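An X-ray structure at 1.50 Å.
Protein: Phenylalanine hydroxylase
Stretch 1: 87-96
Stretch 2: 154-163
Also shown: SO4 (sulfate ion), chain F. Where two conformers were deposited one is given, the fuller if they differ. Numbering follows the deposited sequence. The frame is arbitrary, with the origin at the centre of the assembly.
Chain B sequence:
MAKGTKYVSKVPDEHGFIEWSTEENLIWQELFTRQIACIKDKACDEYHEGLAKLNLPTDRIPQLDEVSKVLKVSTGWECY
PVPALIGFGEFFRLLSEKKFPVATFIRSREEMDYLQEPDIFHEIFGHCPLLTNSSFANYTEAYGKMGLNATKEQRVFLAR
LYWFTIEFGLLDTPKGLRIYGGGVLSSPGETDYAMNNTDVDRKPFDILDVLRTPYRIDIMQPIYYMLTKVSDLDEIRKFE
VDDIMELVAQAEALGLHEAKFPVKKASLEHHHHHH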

# COMPACT_ATOMS: atom_id res chain seq x y z
N GLY B 87 -1.88 -25.10 5.64
CA GLY B 87 -1.13 -25.04 4.36
C GLY B 87 -2.01 -24.94 3.11
O GLY B 87 -3.23 -25.19 3.17
N PHE B 88 -1.42 -24.53 1.99
CA PHE B 88 -2.13 -24.60 0.71
C PHE B 88 -2.71 -25.97 0.39
O PHE B 88 -3.85 -26.06 -0.08
CB PHE B 88 -1.21 -24.25 -0.45
CG PHE B 88 -1.13 -22.77 -0.74
CD1 PHE B 88 -1.81 -22.24 -1.83
CD2 PHE B 88 -0.40 -21.91 0.08
CE1 PHE B 88 -1.76 -20.87 -2.13
CE2 PHE B 88 -0.35 -20.53 -0.17
CZ PHE B 88 -1.05 -20.00 -1.29
N GLY B 89 -1.93 -27.05 0.61
CA GLY B 89 -2.42 -28.39 0.29
C GLY B 89 -3.74 -28.72 1.00
O GLY B 89 -4.72 -29.14 0.36
N GLU B 90 -3.77 -28.42 2.29
CA GLU B 90 -4.93 -28.66 3.11
C GLU B 90 -6.08 -27.71 2.75
O GLU B 90 -7.25 -28.14 2.71
CB GLU B 90 -4.57 -28.62 4.58
CG GLU B 90 -3.96 -29.96 5.05
CD GLU B 90 -5.00 -31.08 5.14
OE1 GLU B 90 -5.19 -31.86 4.15
OE2 GLU B 90 -5.68 -31.14 6.19
N PHE B 91 -5.77 -26.45 2.42
CA PHE B 91 -6.83 -25.54 1.98
C PHE B 91 -7.56 -26.07 0.74
O PHE B 91 -8.80 -26.13 0.71
CB PHE B 91 -6.23 -24.17 1.68
CG PHE B 91 -7.27 -23.15 1.33
CD1 PHE B 91 -7.93 -22.43 2.33
CD2 PHE B 91 -7.58 -22.91 -0.02
CE1 PHE B 91 -8.92 -21.49 2.00
CE2 PHE B 91 -8.57 -21.98 -0.35
CZ PHE B 91 -9.21 -21.27 0.65
N PHE B 92 -6.81 -26.45 -0.30
CA PHE B 92 -7.39 -27.05 -1.50
C PHE B 92 -8.20 -28.33 -1.16
O PHE B 92 -9.32 -28.53 -1.63
CB PHE B 92 -6.35 -27.35 -2.59
CG PHE B 92 -5.78 -26.12 -3.21
CD1 PHE B 92 -4.46 -25.77 -2.99
CD2 PHE B 92 -6.55 -25.34 -4.05
CE1 PHE B 92 -3.92 -24.61 -3.58
CE2 PHE B 92 -6.01 -24.16 -4.66
CZ PHE B 92 -4.72 -23.82 -4.40
N ARG B 93 -7.62 -29.20 -0.34
CA ARG B 93 -8.31 -30.43 0.05
C ARG B 93 -9.65 -30.11 0.72
O ARG B 93 -10.72 -30.70 0.34
CB ARG B 93 -7.42 -31.23 0.99
CG ARG B 93 -7.93 -32.66 1.27
CD ARG B 93 -8.84 -32.72 2.51
NE ARG B 93 -8.14 -32.52 3.77
CZ ARG B 93 -8.71 -32.70 4.96
NH1 ARG B 93 -9.97 -33.10 4.99
NH2 ARG B 93 -8.04 -32.50 6.10
N LEU B 94 -9.64 -29.20 1.69
CA LEU B 94 -10.92 -28.82 2.34
C LEU B 94 -11.95 -28.29 1.36
O LEU B 94 -13.10 -28.77 1.35
CB LEU B 94 -10.73 -27.92 3.55
CG LEU B 94 -9.89 -28.62 4.65
CD1 LEU B 94 -9.41 -27.49 5.59
CD2 LEU B 94 -10.74 -29.67 5.43
N LEU B 95 -11.58 -27.31 0.54
CA LEU B 95 -12.57 -26.81 -0.45
C LEU B 95 -13.07 -27.91 -1.37
O LEU B 95 -14.26 -27.93 -1.75
CB LEU B 95 -12.06 -25.63 -1.28
CG LEU B 95 -12.35 -24.25 -0.70
CD1 LEU B 95 -11.62 -24.01 0.62
CD2 LEU B 95 -11.96 -23.21 -1.80
N SER B 96 -12.17 -28.82 -1.77
CA SER B 96 -12.58 -29.90 -2.68
C SER B 96 -13.61 -30.81 -2.04
O SER B 96 -14.32 -31.51 -2.77
CB SER B 96 -11.40 -30.75 -3.19
OG SER B 96 -10.92 -31.62 -2.19
N GLN B 154 1.86 -23.39 -10.07
CA GLN B 154 0.48 -23.39 -10.54
C GLN B 154 -0.45 -22.88 -9.41
O GLN B 154 -1.39 -22.10 -9.65
CB GLN B 154 0.05 -24.80 -10.96
CG GLN B 154 0.55 -25.18 -12.33
CD GLN B 154 0.39 -26.66 -12.61
OE1 GLN B 154 0.18 -27.48 -11.70
NE2 GLN B 154 0.42 -27.00 -13.90
N ARG B 155 -0.10 -23.24 -8.19
CA ARG B 155 -0.88 -22.79 -7.01
C ARG B 155 -0.82 -21.24 -6.89
O ARG B 155 -1.84 -20.64 -6.48
CB ARG B 155 -0.49 -23.57 -5.73
CG ARG B 155 -1.03 -25.04 -5.78
CD ARG B 155 -0.63 -25.90 -4.58
NE ARG B 155 -1.37 -27.17 -4.48
CZ ARG B 155 -1.10 -28.12 -3.58
NH1 ARG B 155 -0.13 -27.93 -2.66
NH2 ARG B 155 -1.82 -29.25 -3.56
N VAL B 156 0.31 -20.60 -7.26
CA VAL B 156 0.45 -19.11 -7.25
C VAL B 156 -0.60 -18.51 -8.21
O VAL B 156 -1.32 -17.55 -7.86
CB VAL B 156 1.91 -18.60 -7.61
CG1 VAL B 156 1.98 -17.07 -7.78
CG2 VAL B 156 2.95 -19.06 -6.55
N PHE B 157 -0.74 -19.11 -9.39
CA PHE B 157 -1.72 -18.65 -10.38
C PHE B 157 -3.13 -18.87 -9.90
O PHE B 157 -3.98 -18.03 -10.11
CB PHE B 157 -1.48 -19.36 -11.73
CG PHE B 157 -0.34 -18.75 -12.53
CD1 PHE B 157 -0.62 -17.75 -13.46
CD2 PHE B 157 0.99 -19.14 -12.31
CE1 PHE B 157 0.44 -17.12 -14.20
CE2 PHE B 157 2.04 -18.53 -13.02
CZ PHE B 157 1.75 -17.54 -13.98
N LEU B 158 -3.36 -20.02 -9.25
CA LEU B 158 -4.68 -20.30 -8.71
C LEU B 158 -5.03 -19.27 -7.61
O LEU B 158 -6.11 -18.72 -7.63
CB LEU B 158 -4.69 -21.76 -8.14
CG LEU B 158 -4.60 -22.83 -9.23
CD1 LEU B 158 -4.60 -24.25 -8.57
CD2 LEU B 158 -5.77 -22.64 -10.17
N ALA B 159 -4.12 -19.03 -6.67
CA ALA B 159 -4.37 -18.00 -5.64
C ALA B 159 -4.72 -16.60 -6.23
O ALA B 159 -5.52 -15.88 -5.64
CB ALA B 159 -3.16 -17.90 -4.67
N ARG B 160 -4.14 -16.28 -7.38
CA ARG B 160 -4.34 -15.01 -8.06
C ARG B 160 -5.79 -14.99 -8.59
O ARG B 160 -6.55 -14.00 -8.43
CB ARG B 160 -3.30 -14.83 -9.19
CG ARG B 160 -3.47 -13.60 -10.06
CD ARG B 160 -2.32 -13.53 -11.09
NE ARG B 160 -1.02 -13.31 -10.45
CZ ARG B 160 0.04 -14.08 -10.65
NH1 ARG B 160 -0.02 -15.10 -11.53
NH2 ARG B 160 1.15 -13.82 -9.96
N LEU B 161 -6.21 -16.11 -9.20
CA LEU B 161 -7.59 -16.28 -9.64
C LEU B 161 -8.58 -16.10 -8.45
O LEU B 161 -9.57 -15.37 -8.55
CB LEU B 161 -7.81 -17.64 -10.31
CG LEU B 161 -9.27 -17.96 -10.73
CD1 LEU B 161 -9.94 -16.90 -11.69
CD2 LEU B 161 -9.32 -19.39 -11.37
N TYR B 162 -8.28 -16.72 -7.32
CA TYR B 162 -9.12 -16.68 -6.13
C TYR B 162 -9.19 -15.23 -5.65
O TYR B 162 -10.29 -14.71 -5.33
CB TYR B 162 -8.45 -17.55 -5.06
CG TYR B 162 -9.31 -17.88 -3.83
CD1 TYR B 162 -10.13 -19.02 -3.84
CD2 TYR B 162 -9.29 -17.07 -2.71
CE1 TYR B 162 -10.92 -19.36 -2.74
CE2 TYR B 162 -10.08 -17.42 -1.56
CZ TYR B 162 -10.88 -18.59 -1.63
OH TYR B 162 -11.71 -19.03 -0.60
N TRP B 163 -8.05 -14.54 -5.67
CA TRP B 163 -7.97 -13.17 -5.17
C TRP B 163 -8.94 -12.28 -5.95
O TRP B 163 -9.68 -11.50 -5.36
CB TRP B 163 -6.52 -12.67 -5.34
CG TRP B 163 -6.32 -11.26 -4.85
CD1 TRP B 163 -6.20 -10.10 -5.62
CD2 TRP B 163 -6.14 -10.86 -3.49
NE1 TRP B 163 -5.98 -9.01 -4.78
CE2 TRP B 163 -5.91 -9.44 -3.47
CE3 TRP B 163 -6.17 -11.56 -2.27
CZ2 TRP B 163 -5.73 -8.72 -2.26
CZ3 TRP B 163 -5.96 -10.85 -1.07
CH2 TRP B 163 -5.74 -9.44 -1.08
S SO4 F . -11.83 -34.15 7.95
O1 SO4 F . -10.74 -33.14 7.77
O2 SO4 F . -11.69 -34.63 9.34
O3 SO4 F . -13.16 -33.58 7.72
O4 SO4 F . -11.59 -35.24 6.95

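Two helices, 88-96 and 154-163, pack here at an angle of 55° between their N-to-C directions. Their axes come no closer than 12.3 Å, a wide spacing that leaves the gap to be bridged by long or bulky side chains. No hydrogen bond or salt bridge passes between them; the contact, which buries 366 Å² in all, rests on packing.

R155 covers the most surface. Its side chain leaves the backbone in the m rotamer and then runs extended, with chi2 and chi3 both t, so that its methylenes and guanidinium lie along the first turn of helix 88-96. CG of R155 sits 3.7 Å from CE1 of F92, and farther out the guanidinium presents one face to the F92 ring near CD1. A flat, delocalised cation suits this position, because its face can take an aromatic carbon, here CD1 of F92, while the nitrogens at its rim stay free to bond in their own plane; NE and NH2 indeed find partners elsewhere in the structure. NH1 reaches to 3.8 Å from CA of G89, so the arginine tip lies against the backbone there.

F92 is the second large contributor. It is buried, its CA-to-CB bond points toward the other helix, and the m rotamer places its ring against both R155 and L158, which lie about one helical turn apart. Besides the arginine it meets leucine: CE2 of F92 is 4.2 Å from CD1 of L158. F88, one turn before F92, extends the same apolar surface. Its CD1 lies 4.3 Å from CB of R155, and its ring turns an edge to A159, with CE1 of F88 4.2 Å from CB of A159. The small alanine supplies a methyl group for that edge to pack against.

Y162 anchors the other end of the contact, reaching across in the t rotamer. It forms an offset edge-to-face pair with F91: the edge of F91 is directed at the face of Y162, with ring centroids 5.8 Å apart and planes at 83°. This arrangement brings the slightly positive ring hydrogens of F91 toward the electron-rich face of the tyrosine. CZ of F91 approaches OH of Y162 to 3.6 Å, a contact without a hydrogen bond. L95, one turn beyond F91, adds a branched aliphatic surface, with its CD2 4.1 Å from CE1 of Y162. The long arginine, the aromatic rings and the smaller aliphatic groups thus fill the space between the two well-separated backbones.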